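Local coordinates for protein aromatic-amino-acid aminotransferase (Burkholderia pseudomallei, PDB 4F4E) that probably catalyses the pyridoxal-phosphate-dependent transfer of amino groups between aromatic amino acids such as tyrosine and 2-oxoglutarate, working as a homodimer, at residues A[371-376]-A[395-400]; A[54-59]-A[400-405]; A[260-265]-A[281-286]; A[117-122]-A[293-298]; A[144-149]-A[163-168]. All coordinates share one frame; numbering follows the deposited sequence.

Contact 1 (A[371-376]-A[395-400]); sequences FSYSGL and TGRICV
The Tyr373 ring has the carbonyl oxygen of Thr395 over one face, offset toward the rim, with Thr395 O 4.1 Å from CE2. Arg397 meets the same ring obliquely, its CB 3.8 Å from Tyr373 CE1. At the Phe371 ring, Ile398 O lies at the edge near the ring plane, while Arg397 CD comes obliquely to within 3.9 Å of Phe371 CD1. Arg397 and Phe371 run side by side in the same direction, but guanidinium and ring are turned 77° apart, so they do not stack. A water joins Tyr373 OH to Thr395 OG1.

Gly396 O is gripped twice by Ser374. The hydroxyl OG donates at 2.6 Å to Gly396 O in the carbonyl plane, on a lone pair, whereas the backbone N, 3.0 Å from Gly396 O, arrives 52° out of that plane. Ser374 OG also accepts from Leu376 N, an ST turn that fixes the hydroxyl.

Reciprocal bonds between Ser372 and Ile398 make 371-373 and 397-399 a short antiparallel ladder. Helix 324-354 contributes Ile341 and Arg345 beside Val400, helix 378-388 packs on Leu376, and Tyr173 of strand 167-174 meets the Tyr373 ring edge-to-face.

Contact 2 (A[54-59]-A[400-405]); sequences LGVGVY and VAALNT
Leu54 and Leu403 cross at about a right angle, touching through one methyl each, with CD2 of Leu54 3.8 Å from CD2 of Leu403. The same Leu54 methyl also reaches the neighbouring alanine, its CD2 lying 4.1 Å from Ala402 CB. Two residues on, Val56 turns toward segment 400-405: chi1 of -61° places Val56 CG2 between its own backbone N and carbonyl carbon, the branch that comes within 3.7 Å of Ala402 CB. That alanine methyl therefore meets two branched side chains.

Ala401 points its methyl at the far end of segment 54-59, where CB is 3.9 Å from Tyr59 CA and 4.0 Å from Tyr59 CD2. The ring is approached obliquely, and the CB of Tyr59 itself is directed away from segment 400-405. No hydrogen bond crosses the interface. Packing alone carries it, and it buries Val58 O, which has no partner in the model.

A single 3-10 turn, marked by Leu403 N bonding to Val400 O at 3.2 Å, presents the two alanines in succession. Loops 341 residues apart in sequence thus meet in one apolar patch, consistent with the small domain of class I aminotransferases, where the N-terminal part of the chain packs against the C-terminal part.

Contact 3 (A[260-265]-A[281-286]); sequences NVFVSS and LSIITD
Residues 261-265 and 281-284 run antiparallel, their axes 4.7 Å apart and their directions 162° from one another, with Val263 and Ser282 forming a hydrogen-bonded pair: Val263 N lies 2.8 Å from Ser282 O, and Ser282 N returns the bond to Val263 O at 2.9 Å. They form a beta hairpin of the large mixed sheet, and the connection between its strands carries Lys269, the residue modified by pyridoxal phosphate. The antiparallel strand 278-284 is a familiar feature of the sheet in this class of aminotransferases.

On one side of the hairpin, Phe262 and Ile283 lie side by side and point the same way. Both turn their CG or CG1 beside the backbone N, which sets Ile283 CG1 over a ring face, 4.2 Å from the Phe262 centroid and 24° off the normal. The contact is CH-pi, and Ile283 CD1 extends it to 3.7 Å from Phe262 CE2. Leu281 CD1 comes to the edge of the same ring instead. Leu137 of helix 125-140 and Leu24 of the second subunit also touch Phe262. Along the other side, a water bridges Val263 O, Ser265 OG and Ser282 OG, the last also bonded to Thr120.

At the open end, the Asn260 amide ties the two ends of the hairpin together with both bonds made by one nitrogen. ND2 donates to Ile284 O at 3.1 Å, close to the amide plane, and to Asp286 OD1 at 3.0 Å, arriving 53° above the carboxylate plane.

Contact 4 (A[117-122]-A[293-298]); sequences RVVTAQ and RVLSQL
Val119 meets Leu295 where helix 288-303 packs on strand 118-124, an edge strand of the large mixed sheet within this chain, as in the alpha/beta/alpha layering of class I aminotransferases. Strand 118-122 and helix segment 293-298 are nearly aligned, 18° apart with axes 9.0 Å from each other.

All direct contact is apolar, and no hydrogen bond crosses. Val119 is the main residue on the strand: its CG1, anti to the backbone N, lies 3.7 Å from Leu295 CD1 and 4.0 Å from Leu295 CB, and the two side chains cross obliquely. The other methyl, Val119 CG2, turns to Val294 CG1 at 4.4 Å. One step further on this face, Ala121 CB meets Leu298 CD2 at 4.0 Å, and the same leucine methyl also comes near Val119 CG1. The helix thus offers Val294, Leu295 and Leu298, with one turn separating Val294 from Leu298.

The polar interactions of the helix segment are made by Arg293, Ser296 and Gln297, which do not touch the strand. The second subunit supplies a run of backbone groups: Arg293 bonds to its Phe25 and Val28, Gln297 to its Glu29 and Ser296 to its Ala31. Arg293 also pairs with Asp289 in a salt bridge one turn earlier. Within the helix, Ser296 OG donates to Arg293 O at 2.7 Å, reaching that oxygen from the same face of the carbonyl plane as Gln297 N, which lies 3.1 Å from Arg293 O.

Contact 5 (A[144-149]-A[163-168]); sequences AKVAIS and AGFEVV
Phe165 and Val146 meet because each sets a branch anti to its carbonyl carbon: CG in Phe165 (chi1 -63°) and CG2 in Val146. That valine methyl lies obliquely to the ring, 3.6 Å from Phe165 CG. The ring edge then takes the backbone of segment 144-149, with Ala144 O in the ring plane 3.3 Å from Phe165 CD1.

Lys145 and Glu166, both extended beyond CG, lie alongside each other and point the same way. Their contact is mainly through the lysine methylenes, CE being 3.4 Å from Glu166 OE1, whereas NZ stays 4.4 Å from that oxygen, beyond a salt bridge. Further along, Ile148 and Val167 cross at about a right angle, with CG1 of each 3.8 Å apart.

Backbone bonds establish the parallel pairing: Val146 N to Glu166 O at 3.0 Å, Val168 N to Val146 O at 2.8 Å, and Ile148 N to Val168 O at 2.9 Å. A water completes the ladder's start by linking Ala144 O to Glu166 N. Helix 154-162 ends in a Schellman motif at Gly164, and its Phe160 packs on Val146, Phe165 and Val167. Strand, helix and adjacent parallel strand make this a beta-alpha-beta unit of the large sheet.

The five contacts fall into two groups. Contacts 1 and 2 share Val400, have centres 11 Å apart and are joined by a probable hydrogen bond from Cys399 N to Leu54 O at 2.9 Å. Contacts 3 and 4 are closer still, centres 9 Å apart, because strands 118-124 and 278-284 are neighbours, with Ile283 N 2.7 Å from Val119 O; both touch the second subunit. Contact 5 belongs to the same sheet, its centre 18 Å from contact 3, and its nearest atoms lie about 9 Å from contact 1. The hairpin of contact 3, whose connection bears the cofactor at Lys269, is centred about 31 Å from contacts 1 and 2, across the chain's centre.

Contact 1 (A[371-376]-A[395-400])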
# COMPACT_ATOMS: atom_id res chain seq x y z
N PHE A 371 -14.45 15.27 -15.19
CA PHE A 371 -15.62 14.58 -15.77
C PHE A 371 -16.83 15.44 -16.00
O PHE A 371 -17.05 16.46 -15.31
CB PHE A 371 -16.06 13.43 -14.85
CG PHE A 371 -14.95 12.51 -14.55
CD1 PHE A 371 -14.53 11.60 -15.50
CD2 PHE A 371 -14.29 12.60 -13.34
CE1 PHE A 371 -13.46 10.79 -15.26
CE2 PHE A 371 -13.22 11.78 -13.07
CZ PHE A 371 -12.79 10.87 -14.03
N SER A 372 -17.66 14.99 -16.93
CA SER A 372 -19.02 15.51 -17.08
C SER A 372 -19.95 14.37 -17.43
O SER A 372 -19.58 13.42 -18.13
CB SER A 372 -19.10 16.57 -18.19
OG SER A 372 -19.11 17.89 -17.65
N TYR A 373 -21.17 14.44 -16.91
CA TYR A 373 -22.26 13.62 -17.43
C TYR A 373 -22.83 14.38 -18.63
O TYR A 373 -23.54 15.41 -18.49
CB TYR A 373 -23.31 13.35 -16.34
CG TYR A 373 -23.14 11.98 -15.65
CD1 TYR A 373 -21.89 11.41 -15.46
CD2 TYR A 373 -24.25 11.25 -15.23
CE1 TYR A 373 -21.75 10.14 -14.91
CE2 TYR A 373 -24.12 9.99 -14.65
CZ TYR A 373 -22.86 9.45 -14.46
OH TYR A 373 -22.70 8.20 -13.89
N SER A 374 -22.54 13.84 -19.81
CA SER A 374 -22.96 14.46 -21.07
C SER A 374 -24.44 14.47 -21.28
O SER A 374 -24.94 15.29 -22.05
CB SER A 374 -22.34 13.78 -22.30
OG SER A 374 -22.74 12.44 -22.49
N GLY A 375 -25.11 13.50 -20.67
CA GLY A 375 -26.53 13.27 -20.88
C GLY A 375 -26.82 12.49 -22.15
O GLY A 375 -27.97 12.39 -22.53
N LEU A 376 -25.81 11.93 -22.81
CA LEU A 376 -26.06 11.06 -23.95
C LEU A 376 -26.67 9.80 -23.37
O LEU A 376 -26.26 9.34 -22.30
CB LEU A 376 -24.79 10.73 -24.71
CG LEU A 376 -24.12 11.87 -25.48
CD1 LEU A 376 -22.83 11.35 -26.14
CD2 LEU A 376 -25.03 12.47 -26.54
N THR A 395 -23.17 5.41 -19.30
CA THR A 395 -23.85 6.43 -18.49
C THR A 395 -23.85 7.84 -19.07
O THR A 395 -24.52 8.70 -18.55
CB THR A 395 -23.13 6.55 -17.12
OG1 THR A 395 -21.74 6.84 -17.35
CG2 THR A 395 -23.29 5.28 -16.32
N GLY A 396 -23.12 8.07 -20.15
CA GLY A 396 -22.98 9.38 -20.69
C GLY A 396 -21.74 10.07 -20.14
O GLY A 396 -21.42 11.17 -20.59
N ARG A 397 -21.01 9.43 -19.21
CA ARG A 397 -19.80 10.08 -18.65
C ARG A 397 -18.77 10.28 -19.75
O ARG A 397 -18.53 9.38 -20.57
CB ARG A 397 -19.15 9.26 -17.55
CG ARG A 397 -18.09 9.99 -16.76
CD ARG A 397 -17.41 9.02 -15.80
NE ARG A 397 -16.38 8.18 -16.41
CZ ARG A 397 -16.17 6.89 -16.13
NH1 ARG A 397 -17.00 6.21 -15.33
NH2 ARG A 397 -15.20 6.24 -16.73
N ILE A 398 -18.19 11.48 -19.77
CA ILE A 398 -17.01 11.80 -20.61
C ILE A 398 -15.92 12.43 -19.70
O ILE A 398 -16.23 13.14 -18.74
CB ILE A 398 -17.35 12.71 -21.82
CG1 ILE A 398 -17.93 14.07 -21.40
CG2 ILE A 398 -18.32 11.98 -22.77
CD1 ILE A 398 -17.99 15.08 -22.55
N CYS A 399 -14.66 12.09 -20.00
CA CYS A 399 -13.51 12.71 -19.42
C CYS A 399 -13.13 13.92 -20.28
O CYS A 399 -12.57 13.77 -21.37
CB CYS A 399 -12.36 11.72 -19.35
SG CYS A 399 -10.94 12.38 -18.45
N VAL A 400 -13.55 15.09 -19.82
CA VAL A 400 -13.26 16.32 -20.47
C VAL A 400 -11.76 16.62 -20.44
O VAL A 400 -11.25 17.29 -21.31
CB VAL A 400 -14.11 17.45 -19.85
CG1 VAL A 400 -13.68 18.80 -20.37
CG2 VAL A 400 -15.57 17.22 -20.21
O HOH W 1 -20.25 6.82 -14.75
O HOH W 2 -24.87 11.50 -18.77

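Contact 2 (A[54-59]-A[400-405])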
# COMPACT_ATOMS: atom_id res chain seq x y z
N LEU A 54 -12.83 8.61 -24.35
CA LEU A 54 -13.32 9.53 -23.32
C LEU A 54 -13.78 8.81 -22.05
O LEU A 54 -14.32 9.42 -21.14
CB LEU A 54 -14.45 10.39 -23.89
CG LEU A 54 -14.12 11.26 -25.10
CD1 LEU A 54 -15.40 12.01 -25.55
CD2 LEU A 54 -12.99 12.23 -24.75
N GLY A 55 -13.57 7.50 -21.99
CA GLY A 55 -13.86 6.71 -20.82
C GLY A 55 -12.74 6.65 -19.79
O GLY A 55 -12.91 6.04 -18.75
N VAL A 56 -11.61 7.28 -20.06
CA VAL A 56 -10.46 7.26 -19.11
C VAL A 56 -10.75 8.11 -17.88
O VAL A 56 -11.75 8.81 -17.82
CB VAL A 56 -9.17 7.76 -19.80
CG1 VAL A 56 -8.81 6.83 -20.99
CG2 VAL A 56 -9.36 9.19 -20.34
N GLY A 57 -9.85 8.09 -16.90
CA GLY A 57 -10.05 8.81 -15.63
C GLY A 57 -8.78 9.53 -15.19
O GLY A 57 -8.52 9.69 -14.00
N VAL A 58 -7.99 9.92 -16.17
CA VAL A 58 -6.73 10.65 -15.92
C VAL A 58 -6.69 11.88 -16.86
O VAL A 58 -7.40 11.95 -17.88
CB VAL A 58 -5.51 9.76 -16.14
CG1 VAL A 58 -5.57 8.49 -15.29
CG2 VAL A 58 -5.41 9.34 -17.61
N TYR A 59 -5.86 12.86 -16.49
CA TYR A 59 -5.60 14.03 -17.32
C TYR A 59 -4.49 13.69 -18.31
O TYR A 59 -3.44 13.22 -17.90
CB TYR A 59 -5.14 15.19 -16.45
CG TYR A 59 -4.82 16.47 -17.19
CD1 TYR A 59 -3.58 16.63 -17.83
CD2 TYR A 59 -5.71 17.50 -17.24
CE1 TYR A 59 -3.29 17.80 -18.49
CE2 TYR A 59 -5.41 18.68 -17.93
CZ TYR A 59 -4.22 18.82 -18.53
OH TYR A 59 -3.91 19.98 -19.21
N VAL A 400 -13.55 15.09 -19.82
CA VAL A 400 -13.26 16.32 -20.47
C VAL A 400 -11.76 16.62 -20.44
O VAL A 400 -11.25 17.29 -21.31
CB VAL A 400 -14.11 17.45 -19.85
CG1 VAL A 400 -13.68 18.80 -20.37
CG2 VAL A 400 -15.57 17.22 -20.21
N ALA A 401 -11.06 16.04 -19.45
CA ALA A 401 -9.59 16.06 -19.37
C ALA A 401 -8.87 15.26 -20.45
O ALA A 401 -7.62 15.32 -20.54
CB ALA A 401 -9.12 15.63 -17.96
N ALA A 402 -9.62 14.47 -21.22
CA ALA A 402 -9.09 13.76 -22.39
C ALA A 402 -9.37 14.46 -23.74
O ALA A 402 -8.95 14.02 -24.81
CB ALA A 402 -9.62 12.31 -22.40
N LEU A 403 -9.96 15.63 -23.66
CA LEU A 403 -10.19 16.49 -24.83
C LEU A 403 -8.99 17.44 -24.92
O LEU A 403 -8.46 17.88 -23.91
CB LEU A 403 -11.46 17.32 -24.65
CG LEU A 403 -12.79 16.56 -24.60
CD1 LEU A 403 -13.94 17.53 -24.28
CD2 LEU A 403 -13.01 15.86 -25.91
N ASN A 404 -8.62 17.77 -26.14
CA ASN A 404 -7.58 18.73 -26.38
C ASN A 404 -7.85 19.37 -27.73
O ASN A 404 -8.73 18.95 -28.46
CB ASN A 404 -6.23 18.02 -26.36
CG ASN A 404 -6.23 16.76 -27.19
OD1 ASN A 404 -6.26 16.81 -28.46
ND2 ASN A 404 -6.16 15.63 -26.52
N THR A 405 -7.06 20.39 -28.09
CA THR A 405 -7.30 21.07 -29.38
C THR A 405 -7.21 20.12 -30.61
O THR A 405 -7.77 20.40 -31.66
CB THR A 405 -6.32 22.25 -29.62
OG1 THR A 405 -5.01 21.72 -29.75
CG2 THR A 405 -6.38 23.25 -28.48

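Contact 3 (A[260-265]-A[281-286])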
# COMPACT_ATOMS: atom_id res chain seq x y z
N ASN A 260 -15.78 16.04 14.48
CA ASN A 260 -14.83 15.04 14.10
C ASN A 260 -15.06 14.75 12.62
O ASN A 260 -16.22 14.49 12.21
CB ASN A 260 -15.01 13.81 14.94
CG ASN A 260 -14.76 14.10 16.43
OD1 ASN A 260 -15.57 13.75 17.26
ND2 ASN A 260 -13.66 14.77 16.75
N VAL A 261 -14.01 14.91 11.82
CA VAL A 261 -14.10 14.89 10.37
C VAL A 261 -13.00 13.97 9.89
O VAL A 261 -11.88 14.05 10.39
CB VAL A 261 -13.86 16.30 9.73
CG1 VAL A 261 -14.04 16.25 8.21
CG2 VAL A 261 -14.76 17.37 10.35
N PHE A 262 -13.33 13.09 8.95
CA PHE A 262 -12.34 12.29 8.23
C PHE A 262 -12.12 12.92 6.86
O PHE A 262 -13.09 13.39 6.25
CB PHE A 262 -12.83 10.86 8.06
CG PHE A 262 -12.75 10.03 9.31
CD1 PHE A 262 -13.54 10.31 10.38
CD2 PHE A 262 -11.92 8.94 9.37
CE1 PHE A 262 -13.50 9.55 11.52
CE2 PHE A 262 -11.85 8.18 10.51
CZ PHE A 262 -12.65 8.47 11.58
N VAL A 263 -10.86 12.96 6.40
CA VAL A 263 -10.52 13.52 5.09
C VAL A 263 -9.56 12.60 4.38
O VAL A 263 -8.43 12.41 4.84
CB VAL A 263 -9.84 14.90 5.18
CG1 VAL A 263 -9.62 15.47 3.78
CG2 VAL A 263 -10.70 15.88 6.03
N SER A 264 -9.99 12.02 3.26
CA SER A 264 -9.05 11.34 2.36
C SER A 264 -8.63 12.36 1.31
O SER A 264 -9.50 12.95 0.62
CB SER A 264 -9.70 10.16 1.65
OG SER A 264 -8.92 9.83 0.49
N SER A 265 -7.34 12.59 1.21
CA SER A 265 -6.78 13.44 0.19
C SER A 265 -5.81 12.66 -0.73
O SER A 265 -5.21 11.66 -0.30
CB SER A 265 -6.11 14.68 0.79
OG SER A 265 -4.98 14.39 1.54
N LEU A 281 -4.70 10.36 4.98
CA LEU A 281 -5.94 10.40 5.76
C LEU A 281 -5.69 11.40 6.88
O LEU A 281 -4.66 11.29 7.59
CB LEU A 281 -6.26 9.07 6.43
CG LEU A 281 -7.53 9.10 7.31
CD1 LEU A 281 -8.79 9.33 6.45
CD2 LEU A 281 -7.63 7.85 8.16
N SER A 282 -6.57 12.36 7.00
CA SER A 282 -6.51 13.31 8.09
C SER A 282 -7.78 13.15 8.91
O SER A 282 -8.86 12.95 8.37
CB SER A 282 -6.36 14.76 7.58
OG SER A 282 -5.14 15.00 6.87
N ILE A 283 -7.65 13.24 10.25
CA ILE A 283 -8.78 13.17 11.15
C ILE A 283 -8.74 14.36 12.14
O ILE A 283 -7.72 14.61 12.76
CB ILE A 283 -8.80 11.84 11.95
CG1 ILE A 283 -8.75 10.63 11.02
CG2 ILE A 283 -10.03 11.77 12.88
CD1 ILE A 283 -8.56 9.28 11.76
N ILE A 284 -9.84 15.09 12.26
CA ILE A 284 -9.92 16.19 13.22
C ILE A 284 -10.46 15.64 14.52
O ILE A 284 -11.55 15.02 14.54
CB ILE A 284 -10.77 17.35 12.66
CG1 ILE A 284 -10.13 17.92 11.40
CG2 ILE A 284 -11.01 18.44 13.74
CD1 ILE A 284 -10.91 19.02 10.67
N THR A 285 -9.72 15.84 15.61
CA THR A 285 -10.14 15.34 16.92
C THR A 285 -10.42 16.51 17.85
O THR A 285 -10.15 17.66 17.50
CB THR A 285 -9.08 14.44 17.51
OG1 THR A 285 -7.97 15.26 17.91
CG2 THR A 285 -8.66 13.32 16.45
N ASP A 286 -10.95 16.21 19.03
CA ASP A 286 -11.40 17.26 19.94
C ASP A 286 -10.24 17.82 20.78
O ASP A 286 -10.35 18.92 21.36
CB ASP A 286 -12.43 16.70 20.92
CG ASP A 286 -13.78 16.46 20.28
OD1 ASP A 286 -13.92 16.72 19.06
OD2 ASP A 286 -14.73 16.10 21.00
O HOH W 3 -5.77 14.05 4.28

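Contact 4 (A[117-122]-A[293-298])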
# COMPACT_ATOMS: atom_id res chain seq x y z
N ARG A 117 -4.80 19.17 17.18
CA ARG A 117 -6.02 18.40 17.11
C ARG A 117 -6.15 17.61 15.82
O ARG A 117 -7.10 16.85 15.71
CB ARG A 117 -7.23 19.33 17.29
CG ARG A 117 -7.45 19.69 18.73
CD ARG A 117 -8.53 20.76 18.89
NE ARG A 117 -9.79 20.35 18.30
CZ ARG A 117 -10.89 21.09 18.27
NH1 ARG A 117 -10.90 22.28 18.83
NH2 ARG A 117 -12.00 20.63 17.68
N VAL A 118 -5.25 17.80 14.84
CA VAL A 118 -5.35 17.10 13.55
C VAL A 118 -4.31 15.99 13.46
O VAL A 118 -3.11 16.21 13.72
CB VAL A 118 -5.15 18.06 12.36
CG1 VAL A 118 -5.53 17.38 11.03
CG2 VAL A 118 -5.95 19.34 12.61
N VAL A 119 -4.79 14.82 13.09
CA VAL A 119 -3.98 13.63 12.85
C VAL A 119 -3.93 13.43 11.35
O VAL A 119 -4.97 13.42 10.71
CB VAL A 119 -4.69 12.40 13.49
CG1 VAL A 119 -3.97 11.12 13.09
CG2 VAL A 119 -4.76 12.55 15.01
N THR A 120 -2.73 13.29 10.80
CA THR A 120 -2.53 12.97 9.40
C THR A 120 -1.55 11.85 9.21
O THR A 120 -0.42 11.91 9.74
CB THR A 120 -2.06 14.20 8.61
OG1 THR A 120 -3.07 15.22 8.71
CG2 THR A 120 -1.82 13.85 7.14
N ALA A 121 -1.97 10.79 8.50
CA ALA A 121 -1.10 9.68 8.16
C ALA A 121 -1.00 9.60 6.63
O ALA A 121 -2.01 9.61 5.93
CB ALA A 121 -1.62 8.33 8.70
N GLN A 122 0.22 9.52 6.12
CA GLN A 122 0.45 9.26 4.74
C GLN A 122 -0.21 7.96 4.36
O GLN A 122 -0.26 7.02 5.15
CB GLN A 122 1.98 9.18 4.49
CG GLN A 122 2.42 9.01 3.04
CD GLN A 122 3.90 8.81 2.94
OE1 GLN A 122 4.65 9.29 3.79
NE2 GLN A 122 4.33 8.12 1.89
N ARG A 293 -4.56 9.22 21.04
CA ARG A 293 -5.26 7.94 21.05
C ARG A 293 -5.67 7.48 19.62
O ARG A 293 -5.47 6.29 19.23
CB ARG A 293 -6.49 8.01 22.01
CG ARG A 293 -6.05 8.18 23.46
CD ARG A 293 -7.20 8.17 24.45
NE ARG A 293 -7.95 9.41 24.51
CZ ARG A 293 -9.19 9.63 24.05
NH1 ARG A 293 -9.91 8.73 23.39
NH2 ARG A 293 -9.73 10.83 24.22
N VAL A 294 -6.25 8.39 18.86
CA VAL A 294 -6.72 8.08 17.50
C VAL A 294 -5.51 7.66 16.62
O VAL A 294 -5.55 6.63 15.92
CB VAL A 294 -7.51 9.28 16.90
CG1 VAL A 294 -7.60 9.18 15.37
CG2 VAL A 294 -8.92 9.37 17.51
N LEU A 295 -4.44 8.44 16.64
CA LEU A 295 -3.27 8.05 15.88
C LEU A 295 -2.76 6.66 16.28
O LEU A 295 -2.36 5.88 15.45
CB LEU A 295 -2.16 9.10 16.02
CG LEU A 295 -0.84 8.84 15.29
CD1 LEU A 295 -1.12 8.80 13.80
CD2 LEU A 295 0.20 9.92 15.59
N SER A 296 -2.78 6.35 17.57
CA SER A 296 -2.24 5.11 18.04
C SER A 296 -3.01 3.92 17.48
O SER A 296 -2.44 2.85 17.21
CB SER A 296 -2.17 5.06 19.59
OG SER A 296 -3.42 4.77 20.22
N GLN A 297 -4.30 4.11 17.29
CA GLN A 297 -5.14 3.07 16.73
C GLN A 297 -5.03 3.03 15.22
O GLN A 297 -5.03 1.96 14.61
CB GLN A 297 -6.60 3.25 17.18
CG GLN A 297 -6.80 3.05 18.68
CD GLN A 297 -6.30 1.72 19.22
OE1 GLN A 297 -6.33 0.69 18.52
NE2 GLN A 297 -5.85 1.72 20.47
N LEU A 298 -4.86 4.18 14.60
CA LEU A 298 -4.67 4.22 13.14
C LEU A 298 -3.39 3.52 12.72
O LEU A 298 -3.33 2.83 11.72
CB LEU A 298 -4.70 5.66 12.63
CG LEU A 298 -4.79 5.90 11.16
CD1 LEU A 298 -6.08 5.28 10.60
CD2 LEU A 298 -4.75 7.43 10.99

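Contact 5 (A[144-149]-A[163-168])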
# COMPACT_ATOMS: atom_id res chain seq x y z
N ALA A 144 -22.54 1.13 12.02
CA ALA A 144 -22.80 2.34 11.21
C ALA A 144 -22.98 2.01 9.74
O ALA A 144 -22.34 1.12 9.23
CB ALA A 144 -21.65 3.36 11.39
N LYS A 145 -23.87 2.73 9.04
CA LYS A 145 -23.98 2.61 7.61
C LYS A 145 -23.14 3.71 6.98
O LYS A 145 -22.80 4.70 7.63
CB LYS A 145 -25.43 2.69 7.17
CG LYS A 145 -26.30 1.56 7.76
CD LYS A 145 -27.74 1.71 7.35
CE LYS A 145 -28.57 0.66 8.07
NZ LYS A 145 -29.94 1.19 8.22
N VAL A 146 -22.83 3.54 5.70
CA VAL A 146 -22.11 4.51 4.91
C VAL A 146 -23.00 5.00 3.80
O VAL A 146 -23.61 4.19 3.08
CB VAL A 146 -20.86 3.87 4.31
CG1 VAL A 146 -20.18 4.85 3.35
CG2 VAL A 146 -19.95 3.43 5.41
N ALA A 147 -23.06 6.32 3.63
CA ALA A 147 -23.87 6.95 2.60
C ALA A 147 -22.97 7.62 1.60
O ALA A 147 -22.12 8.41 1.99
CB ALA A 147 -24.81 7.98 3.21
N ILE A 148 -23.19 7.31 0.33
CA ILE A 148 -22.45 7.85 -0.80
C ILE A 148 -23.36 8.61 -1.75
O ILE A 148 -24.58 8.42 -1.74
CB ILE A 148 -21.66 6.74 -1.55
CG1 ILE A 148 -22.59 5.69 -2.17
CG2 ILE A 148 -20.69 6.11 -0.59
CD1 ILE A 148 -21.88 4.77 -3.18
N SER A 149 -22.78 9.43 -2.63
CA SER A 149 -23.62 10.15 -3.58
C SER A 149 -24.20 9.22 -4.62
O SER A 149 -23.56 8.24 -5.03
CB SER A 149 -22.86 11.30 -4.25
OG SER A 149 -21.71 10.89 -4.99
N ALA A 163 -14.96 -3.26 3.47
CA ALA A 163 -14.53 -2.93 4.83
C ALA A 163 -15.59 -3.37 5.90
O ALA A 163 -15.34 -3.24 7.09
CB ALA A 163 -14.21 -1.44 4.95
N GLY A 164 -16.74 -3.85 5.46
CA GLY A 164 -17.77 -4.41 6.35
C GLY A 164 -19.06 -3.62 6.49
O GLY A 164 -19.95 -4.03 7.26
N PHE A 165 -19.20 -2.52 5.79
CA PHE A 165 -20.33 -1.59 5.96
C PHE A 165 -21.45 -1.82 4.95
O PHE A 165 -21.21 -2.12 3.80
CB PHE A 165 -19.86 -0.14 5.77
CG PHE A 165 -18.85 0.33 6.79
CD1 PHE A 165 -19.28 0.78 8.03
CD2 PHE A 165 -17.49 0.37 6.50
CE1 PHE A 165 -18.38 1.22 9.00
CE2 PHE A 165 -16.58 0.81 7.46
CZ PHE A 165 -17.03 1.24 8.71
N GLU A 166 -22.69 -1.62 5.37
CA GLU A 166 -23.80 -1.51 4.43
C GLU A 166 -23.71 -0.10 3.83
O GLU A 166 -23.57 0.88 4.57
CB GLU A 166 -25.13 -1.69 5.17
CG GLU A 166 -26.36 -1.43 4.31
CD GLU A 166 -27.67 -1.46 5.08
OE1 GLU A 166 -27.68 -2.00 6.21
OE2 GLU A 166 -28.67 -0.90 4.54
N VAL A 167 -23.83 0.00 2.50
CA VAL A 167 -23.72 1.29 1.80
C VAL A 167 -25.08 1.67 1.23
O VAL A 167 -25.76 0.86 0.61
CB VAL A 167 -22.65 1.22 0.69
CG1 VAL A 167 -22.54 2.58 -0.04
CG2 VAL A 167 -21.29 0.79 1.28
N VAL A 168 -25.48 2.92 1.43
CA VAL A 168 -26.69 3.45 0.88
C VAL A 168 -26.28 4.70 0.10
O VAL A 168 -25.14 5.17 0.26
CB VAL A 168 -27.70 3.85 1.96
CG1 VAL A 168 -28.18 2.65 2.81
CG2 VAL A 168 -27.18 4.96 2.85
O HOH W 4 -23.18 -1.28 8.10